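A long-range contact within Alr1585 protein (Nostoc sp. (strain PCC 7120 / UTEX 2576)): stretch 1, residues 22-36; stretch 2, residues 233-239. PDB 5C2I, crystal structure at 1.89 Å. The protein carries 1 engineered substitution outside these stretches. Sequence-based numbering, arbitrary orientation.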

# COMPACT_ATOMS: atom_id res chain seq x y z
N LYS A 22 27.08 -7.45 35.84
CA LYS A 22 28.45 -6.98 35.74
C LYS A 22 28.80 -6.33 34.40
O LYS A 22 29.88 -5.75 34.27
N TYR A 23 27.92 -6.46 33.40
CA TYR A 23 28.12 -5.82 32.08
C TYR A 23 27.52 -4.42 31.99
O TYR A 23 27.59 -3.79 30.95
N ARG A 24 26.99 -3.90 33.10
CA ARG A 24 26.34 -2.60 33.08
C ARG A 24 27.26 -1.49 32.56
O ARG A 24 26.88 -0.70 31.69
N ASN A 25 28.46 -1.38 33.10
CA ASN A 25 29.34 -0.25 32.75
C ASN A 25 29.84 -0.40 31.32
O ASN A 25 29.99 0.58 30.56
N LEU A 26 30.05 -1.64 30.93
CA LEU A 26 30.47 -1.90 29.57
C LEU A 26 29.45 -1.37 28.59
O LEU A 26 29.81 -0.66 27.64
N LEU A 27 28.17 -1.69 28.82
CA LEU A 27 27.13 -1.29 27.89
C LEU A 27 26.95 0.25 27.83
O LEU A 27 26.51 0.80 26.83
N ASN A 28 27.26 0.94 28.93
CA ASN A 28 27.15 2.38 28.98
C ASN A 28 28.20 3.09 28.17
O ASN A 28 27.94 4.15 27.65
N ASP A 29 29.39 2.52 28.06
CA ASP A 29 30.53 3.17 27.37
C ASP A 29 30.84 2.61 26.01
O ASP A 29 31.73 3.16 25.28
N LEU A 30 30.15 1.54 25.63
CA LEU A 30 30.34 0.90 24.31
C LEU A 30 29.35 1.53 23.35
O LEU A 30 28.16 1.69 23.69
N GLN A 31 29.79 1.82 22.15
CA GLN A 31 28.86 2.32 21.12
C GLN A 31 27.86 1.21 20.70
O GLN A 31 28.15 0.02 20.75
N GLY A 32 26.67 1.63 20.29
CA GLY A 32 25.67 0.75 19.70
C GLY A 32 26.06 0.24 18.32
O GLY A 32 27.12 0.58 17.78
N ASN A 33 25.19 -0.64 17.77
CA ASN A 33 25.35 -1.24 16.44
C ASN A 33 26.43 -2.31 16.37
O ASN A 33 26.63 -2.90 15.31
N ILE A 34 27.06 -2.61 17.49
CA ILE A 34 28.13 -3.58 17.51
C ILE A 34 27.59 -4.94 18.01
O ILE A 34 27.49 -5.86 17.24
N LEU A 35 27.17 -5.01 19.28
CA LEU A 35 26.58 -6.22 19.83
C LEU A 35 25.22 -6.56 19.23
O LEU A 35 24.85 -7.74 19.17
N LYS A 36 24.48 -5.52 18.82
CA LYS A 36 23.20 -5.69 18.15
C LYS A 36 23.05 -4.57 17.16
O LYS A 36 23.33 -3.41 17.46
N PRO A 233 31.55 -15.36 22.13
CA PRO A 233 32.06 -14.65 23.30
C PRO A 233 32.30 -13.20 22.96
O PRO A 233 32.59 -12.87 21.81
N LEU A 234 32.26 -12.35 23.97
CA LEU A 234 32.51 -10.94 23.76
C LEU A 234 33.88 -10.64 23.16
O LEU A 234 33.98 -9.70 22.40
N ASP A 235 34.87 -11.45 23.47
CA ASP A 235 36.21 -11.21 22.91
C ASP A 235 36.36 -11.53 21.43
O ASP A 235 37.42 -11.27 20.85
N SER A 236 35.29 -12.03 20.79
CA SER A 236 35.27 -12.18 19.36
C SER A 236 34.81 -10.90 18.64
O SER A 236 34.86 -10.82 17.41
N ILE A 237 34.41 -9.89 19.40
CA ILE A 237 33.99 -8.64 18.79
C ILE A 237 34.52 -7.38 19.52
O ILE A 237 34.75 -6.36 18.86
N LEU A 238 34.68 -7.44 20.84
CA LEU A 238 35.16 -6.29 21.60
C LEU A 238 36.65 -6.33 21.89
O LEU A 238 37.20 -7.38 22.10
N VAL A 239 37.26 -5.15 21.97
CA VAL A 239 38.59 -5.00 22.54
C VAL A 239 38.58 -3.80 23.47
O VAL A 239 37.84 -2.80 23.26

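The contact between the two stretches is a small contact of apolar side chains, in which five side chains from residues 23-35 close around Leu 234, Ile 237 and Leu 238 without a single hydrogen bond crossing between them. It buries 346 Å², both sides summed, and every residue that takes part is buried in the assembly.

Leu 238 has the largest area covered by the other stretch, 73 Å². Its CA-to-CB bond points toward stretch 1, and in the m, t rotamer its methyls meet several partners: Leu 238 CD1 lies 3.9 Å from Leu 26 CD1 and 4.1 Å from Leu 30 CD2, and Leu 238 CD2 lies 3.7 Å from Leu 30 CD1, 4.0 Å from Ile 34 CG2 and 4.1 Å from Leu 35 CD2. Leu 26 projects from the helix with chi1 t and chi2 between wells at 143°; Leu 30, the first residue to leave helical geometry, is t, p and also points toward stretch 2.

Leu 35 reaches the contact differently. Its CA-to-CB bond runs sideways, but the m, t rotamer brings the end of the side chain nearer, so that Leu 35 CD2 also sits 3.7 Å from both Leu 234 CD2 and Ile 237 CG2. Ile 237 (t, t) meets Ile 34 (m, t) where the backbones come closest, with Ile 237 CD1 3.6 Å from Ile 34 CG2 and 3.4 Å from the carbonyl Ile 34 O.

Leu 234, m, t, extends the packing to Tyr 23, whose chi1 is m; Leu 234 CD1 approaches Tyr 23 CE1 obliquely at 3.5 Å. The Tyr 23 hydroxyl is hydrogen-bonded elsewhere in the structure. Polar groups instead brace the turn within stretch 2: Ser 236 OG donates to Pro 233 O at 2.7 Å, and Leu 238 N donates to Leu 234 O at 2.8 Å.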

# COMPACT_ATOMS: atom_id res chain seq x y z
CB LYS A 22 29.43 -8.11 36.07
CG LYS A 22 29.45 -9.33 35.19
CD LYS A 22 30.24 -10.45 35.85
CE LYS A 22 30.31 -11.66 34.92
NZ LYS A 22 29.03 -12.42 34.82
CB TYR A 23 27.53 -6.72 30.98
CG TYR A 23 28.20 -8.08 30.92
CD1 TYR A 23 29.41 -8.26 30.27
CD2 TYR A 23 27.64 -9.18 31.58
CE1 TYR A 23 30.04 -9.52 30.23
CE2 TYR A 23 28.26 -10.44 31.56
CZ TYR A 23 29.46 -10.59 30.89
OH TYR A 23 30.08 -11.82 30.84
CB ARG A 24 25.81 -2.23 34.47
CG ARG A 24 25.02 -0.94 34.51
CD ARG A 24 24.54 -0.65 35.94
NE ARG A 24 23.45 -1.56 36.28
CZ ARG A 24 22.19 -1.49 35.83
NH1 ARG A 24 21.79 -0.52 35.02
NH2 ARG A 24 21.32 -2.42 36.22
CB ASN A 25 30.53 -0.14 33.73
CG ASN A 25 30.08 0.35 35.10
OD1 ASN A 25 29.02 0.95 35.23
ND2 ASN A 25 30.86 0.06 36.11
CB LEU A 26 30.66 -3.39 29.38
CG LEU A 26 31.08 -3.76 27.91
CD1 LEU A 26 32.08 -4.90 27.97
CD2 LEU A 26 29.87 -4.21 27.18
CB LEU A 27 25.79 -1.94 28.25
CG LEU A 27 25.71 -3.46 28.09
CD1 LEU A 27 24.34 -3.98 28.53
CD2 LEU A 27 26.00 -3.89 26.66
CB ASN A 28 27.28 2.86 30.44
CG ASN A 28 26.79 4.29 30.61
OD1 ASN A 28 25.69 4.64 30.17
ND2 ASN A 28 27.66 5.15 31.15
CB ASP A 29 31.80 3.13 28.25
CG ASP A 29 32.78 4.29 27.93
OD1 ASP A 29 32.29 5.36 27.53
OD2 ASP A 29 34.02 4.13 28.17
CB LEU A 30 30.04 -0.60 24.40
CG LEU A 30 30.04 -1.42 23.11
CD1 LEU A 30 31.47 -1.52 22.56
CD2 LEU A 30 29.48 -2.80 23.35
CB GLN A 31 29.62 2.78 19.87
CG GLN A 31 30.42 4.04 20.08
CD GLN A 31 30.91 4.63 18.79
OE1 GLN A 31 30.12 4.90 17.87
NE2 GLN A 31 32.21 4.85 18.70
CB ASN A 33 25.60 -0.16 15.37
CG ASN A 33 25.29 -0.61 13.96
OD1 ASN A 33 24.36 -1.37 13.70
ND2 ASN A 33 26.08 -0.10 13.01
CB ILE A 34 29.32 -3.08 18.35
CG1 ILE A 34 29.91 -1.80 17.69
CG2 ILE A 34 30.41 -4.13 18.44
CD1 ILE A 34 30.87 -1.00 18.60
CB LEU A 35 26.47 -6.14 21.34
CG LEU A 35 27.79 -5.95 22.07
CD1 LEU A 35 27.55 -5.91 23.57
CD2 LEU A 35 28.82 -7.02 21.71
CB LYS A 36 22.04 -5.65 19.18
CG LYS A 36 20.63 -5.79 18.59
CD LYS A 36 19.64 -6.25 19.66
CE LYS A 36 18.19 -6.10 19.19
NZ LYS A 36 18.01 -6.87 17.91
CB PRO A 233 33.37 -15.38 23.61
CG PRO A 233 33.81 -15.91 22.31
CD PRO A 233 32.57 -16.22 21.52
CB LEU A 234 32.30 -10.12 25.04
CG LEU A 234 30.84 -9.96 25.49
CD1 LEU A 234 30.85 -9.22 26.83
CD2 LEU A 234 30.02 -9.21 24.49
CB ASP A 235 37.31 -11.87 23.76
CG ASP A 235 37.35 -13.35 23.66
OD1 ASP A 235 36.57 -13.99 22.96
OD2 ASP A 235 38.24 -13.91 24.29
CB SER A 236 34.41 -13.37 18.92
OG SER A 236 33.05 -12.99 19.11
CB ILE A 237 32.43 -8.61 18.66
CG1 ILE A 237 31.95 -7.50 17.76
CG2 ILE A 237 31.73 -8.52 20.03
CD1 ILE A 237 30.47 -7.58 17.41
CB LEU A 238 34.39 -6.17 22.93
CG LEU A 238 32.87 -6.07 22.80
CD1 LEU A 238 32.26 -5.77 24.14
CD2 LEU A 238 32.45 -5.04 21.78
CB VAL A 239 39.77 -4.78 21.57
CG1 VAL A 239 40.14 -6.08 20.84
CG2 VAL A 239 39.43 -3.66 20.65